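Local coordinates for protein integral membrane indolylacetylinositol arabinosyltransferase EmbC (PDB 7BVE) that is an integral membrane enzyme that probably transfers arabinose units to build arabinan of the mycobacterial cell wall, and is bound here by the antituberculosis drug ethambutol, at residues T277-Y282 with L963-G968. Sequence-based numbering, arbitrary orientation.
With 95E (Ethambutol), chain G.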
loop_
_atom_site.group_PDB
_atom_site.type_symbol
_atom_site.label_atom_id
_atom_site.label_comp_id
_atom_site.label_asym_id
_atom_site.label_seq_id
_atom_site.Cartn_x
_atom_site.Cartn_y
_atom_site.Cartn_z
ATOM N N THR A 277 20.112 -12.122 -5.497
ATOM C CA THR A 277 18.927 -11.347 -5.823
ATOM C C THR A 277 17.836 -12.259 -6.374
ATOM O O THR A 277 18.007 -13.471 -6.508
ATOM C CB THR A 277 19.273 -10.238 -6.809
ATOM O OG1 THR A 277 19.778 -10.809 -8.020
ATOM C CG2 THR A 277 20.324 -9.338 -6.221
ATOM N N ALA A 278 16.687 -11.668 -6.696
ATOM C CA ALA A 278 15.573 -12.460 -7.197
ATOM C C ALA A 278 15.804 -12.926 -8.628
ATOM O O ALA A 278 15.496 -14.072 -8.966
ATOM C CB ALA A 278 14.279 -11.658 -7.106
ATOM N N ASP A 279 16.355 -12.063 -9.477
ATOM C CA ASP A 279 16.453 -12.335 -10.907
ATOM C C ASP A 279 17.863 -12.798 -11.257
ATOM O O ASP A 279 18.662 -12.072 -11.836
ATOM C CB ASP A 279 16.063 -11.099 -11.691
ATOM C CG ASP A 279 14.628 -10.721 -11.480
ATOM O OD1 ASP A 279 13.812 -11.631 -11.249
ATOM O OD2 ASP A 279 14.310 -9.519 -11.526
ATOM N N ASP A 280 18.158 -14.033 -10.914
ATOM C CA ASP A 280 19.387 -14.667 -11.359
ATOM C C ASP A 280 19.130 -15.896 -12.203
ATOM O O ASP A 280 19.816 -16.105 -13.205
ATOM C CB ASP A 280 20.250 -15.058 -10.163
ATOM C CG ASP A 280 20.757 -13.868 -9.405
ATOM O OD1 ASP A 280 20.887 -12.786 -10.010
ATOM O OD2 ASP A 280 21.031 -14.016 -8.200
ATOM N N GLY A 281 18.148 -16.711 -11.825
ATOM C CA GLY A 281 17.775 -17.830 -12.665
ATOM C C GLY A 281 17.078 -17.384 -13.929
ATOM O O GLY A 281 17.173 -18.044 -14.965
ATOM N N TYR A 282 16.404 -16.237 -13.860
ATOM C CA TYR A 282 15.775 -15.601 -15.009
ATOM C C TYR A 282 16.803 -15.300 -16.093
ATOM O O TYR A 282 16.715 -15.792 -17.225
ATOM C CB TYR A 282 15.106 -14.317 -14.525
ATOM C CG TYR A 282 14.076 -13.724 -15.440
ATOM C CD1 TYR A 282 14.427 -12.854 -16.446
ATOM C CD2 TYR A 282 12.746 -14.066 -15.318
ATOM C CE1 TYR A 282 13.477 -12.329 -17.285
ATOM C CE2 TYR A 282 11.793 -13.541 -16.147
ATOM C CZ TYR A 282 12.164 -12.683 -17.130
ATOM O OH TYR A 282 11.209 -12.163 -17.961
ATOM N N LEU A 963 12.092 -25.078 -15.773
ATOM C CA LEU A 963 12.450 -24.377 -14.556
ATOM C C LEU A 963 11.602 -23.125 -14.417
ATOM O O LEU A 963 11.244 -22.488 -15.407
ATOM C CB LEU A 963 13.927 -23.991 -14.588
ATOM C CG LEU A 963 14.940 -25.124 -14.601
ATOM C CD1 LEU A 963 16.288 -24.588 -14.938
ATOM C CD2 LEU A 963 14.974 -25.753 -13.249
ATOM N N ASP A 964 11.285 -22.765 -13.182
ATOM C CA ASP A 964 10.647 -21.480 -12.970
ATOM C C ASP A 964 11.704 -20.389 -12.893
ATOM O O ASP A 964 12.905 -20.654 -12.914
ATOM C CB ASP A 964 9.789 -21.496 -11.713
ATOM C CG ASP A 964 8.596 -22.416 -11.844
ATOM O OD1 ASP A 964 8.206 -22.745 -12.981
ATOM O OD2 ASP A 964 8.009 -22.780 -10.816
ATOM N N TRP A 965 11.256 -19.145 -12.817
ATOM C CA TRP A 965 12.212 -18.053 -12.910
ATOM C C TRP A 965 12.906 -17.749 -11.592
ATOM O O TRP A 965 13.785 -16.885 -11.559
ATOM C CB TRP A 965 11.537 -16.798 -13.457
ATOM C CG TRP A 965 10.458 -16.218 -12.633
ATOM C CD1 TRP A 965 9.140 -16.505 -12.706
ATOM C CD2 TRP A 965 10.595 -15.212 -11.628
ATOM N NE1 TRP A 965 8.441 -15.758 -11.800
ATOM C CE2 TRP A 965 9.315 -14.953 -11.125
ATOM C CE3 TRP A 965 11.681 -14.509 -11.099
ATOM C CZ2 TRP A 965 9.087 -14.027 -10.120
ATOM C CZ3 TRP A 965 11.451 -13.595 -10.106
ATOM C CH2 TRP A 965 10.167 -13.360 -9.625
ATOM N N LEU A 966 12.542 -18.431 -10.515
ATOM C CA LEU A 966 13.295 -18.407 -9.272
ATOM C C LEU A 966 14.275 -19.561 -9.164
ATOM O O LEU A 966 15.415 -19.362 -8.747
ATOM C CB LEU A 966 12.342 -18.449 -8.082
ATOM C CG LEU A 966 11.535 -17.203 -7.756
ATOM C CD1 LEU A 966 10.479 -17.547 -6.758
ATOM C CD2 LEU A 966 12.446 -16.173 -7.160
ATOM N N VAL A 967 13.871 -20.760 -9.565
ATOM C CA VAL A 967 14.687 -21.958 -9.347
ATOM C C VAL A 967 15.612 -22.077 -10.552
ATOM O O VAL A 967 15.494 -22.958 -11.405
ATOM C CB VAL A 967 13.810 -23.192 -9.127
ATOM C CG1 VAL A 967 13.168 -23.078 -7.830
ATOM C CG2 VAL A 967 12.654 -23.227 -10.091
ATOM N N GLY A 968 16.612 -21.215 -10.590
ATOM C CA GLY A 968 17.526 -21.298 -11.707
ATOM C C GLY A 968 18.980 -21.333 -11.319
ATOM O O GLY A 968 19.812 -21.886 -12.036
HETATM C C2 95E G . 13.211 -8.809 -17.755
HETATM O O12 95E G . 10.906 -9.459 -9.629
HETATM C C11 95E G . 11.308 -9.033 -10.659
HETATM C C10 95E G . 10.641 -9.410 -11.981
HETATM C C13 95E G . 9.713 -10.608 -11.811
HETATM C C14 95E G . 8.247 -10.233 -11.997
HETATM N N9 95E G . 11.651 -9.741 -12.964
HETATM C C8 95E G . 11.934 -8.547 -13.728
HETATM C C7 95E G . 12.144 -8.907 -15.191
HETATM N N6 95E G . 13.509 -9.325 -15.406
HETATM C C3 95E G . 14.027 -8.536 -16.499
HETATM O O1 95E G . 12.449 -7.990 -18.136
HETATM C C4 95E G . 15.479 -8.916 -16.726
HETATM C C5 95E G . 16.137 -9.292 -15.405
#
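A buried, ligand-lining contact joins the membrane-embedded GT-C portion of the enzyme to its C-terminal domain: the loop leading into helix 281-293 meets the loop after strand 961-963, and both supply walls of the ethambutol pocket. The backbones come together at two glycines, Gly281 CA lying 3.6 Å from Gly968 CA. Each turns toward the other the side where a side chain would start, so the lack of one lets the chains come this near. Beside them the main chain of small Ala278 faces Leu966, its O 4.1 Å from Leu966 CD2.

Tyr282, with CG anti to its backbone N (chi1 -163°), sets the edge of its ring against Trp965, CD2 standing 3.5 Å from Trp965 CB. Ethambutol lies over one face of this flat phenol ring, its amine N6 3.5 Å from Tyr282 CE1. The indole crosses the phenol obliquely. Its broad plane can serve two neighbours: Leu966 CG lies over one face near the rim, and ethambutol C13 sits over the rim of the opposite face, 3.5 Å from Trp965 CH2. NE1 is satisfied by the carbonyl of Asn1001.

Asp279 brings charge to the pocket. Its OD2 is 3.0 Å from ethambutol N9, an amine probably protonated, and also forms a salt bridge with Arg383, which probably helps keep the carboxylate ionised. OD1 lies 3.3 Å from Trp965 CZ3, the carboxylate tilted 51° from the indole plane.

Around this junction, Asp280 OD1 accepts a hydrogen bond from Leu382 N just before helix 385-405, and Leu963 and Val967 pack on Ile991 of strand 989-992.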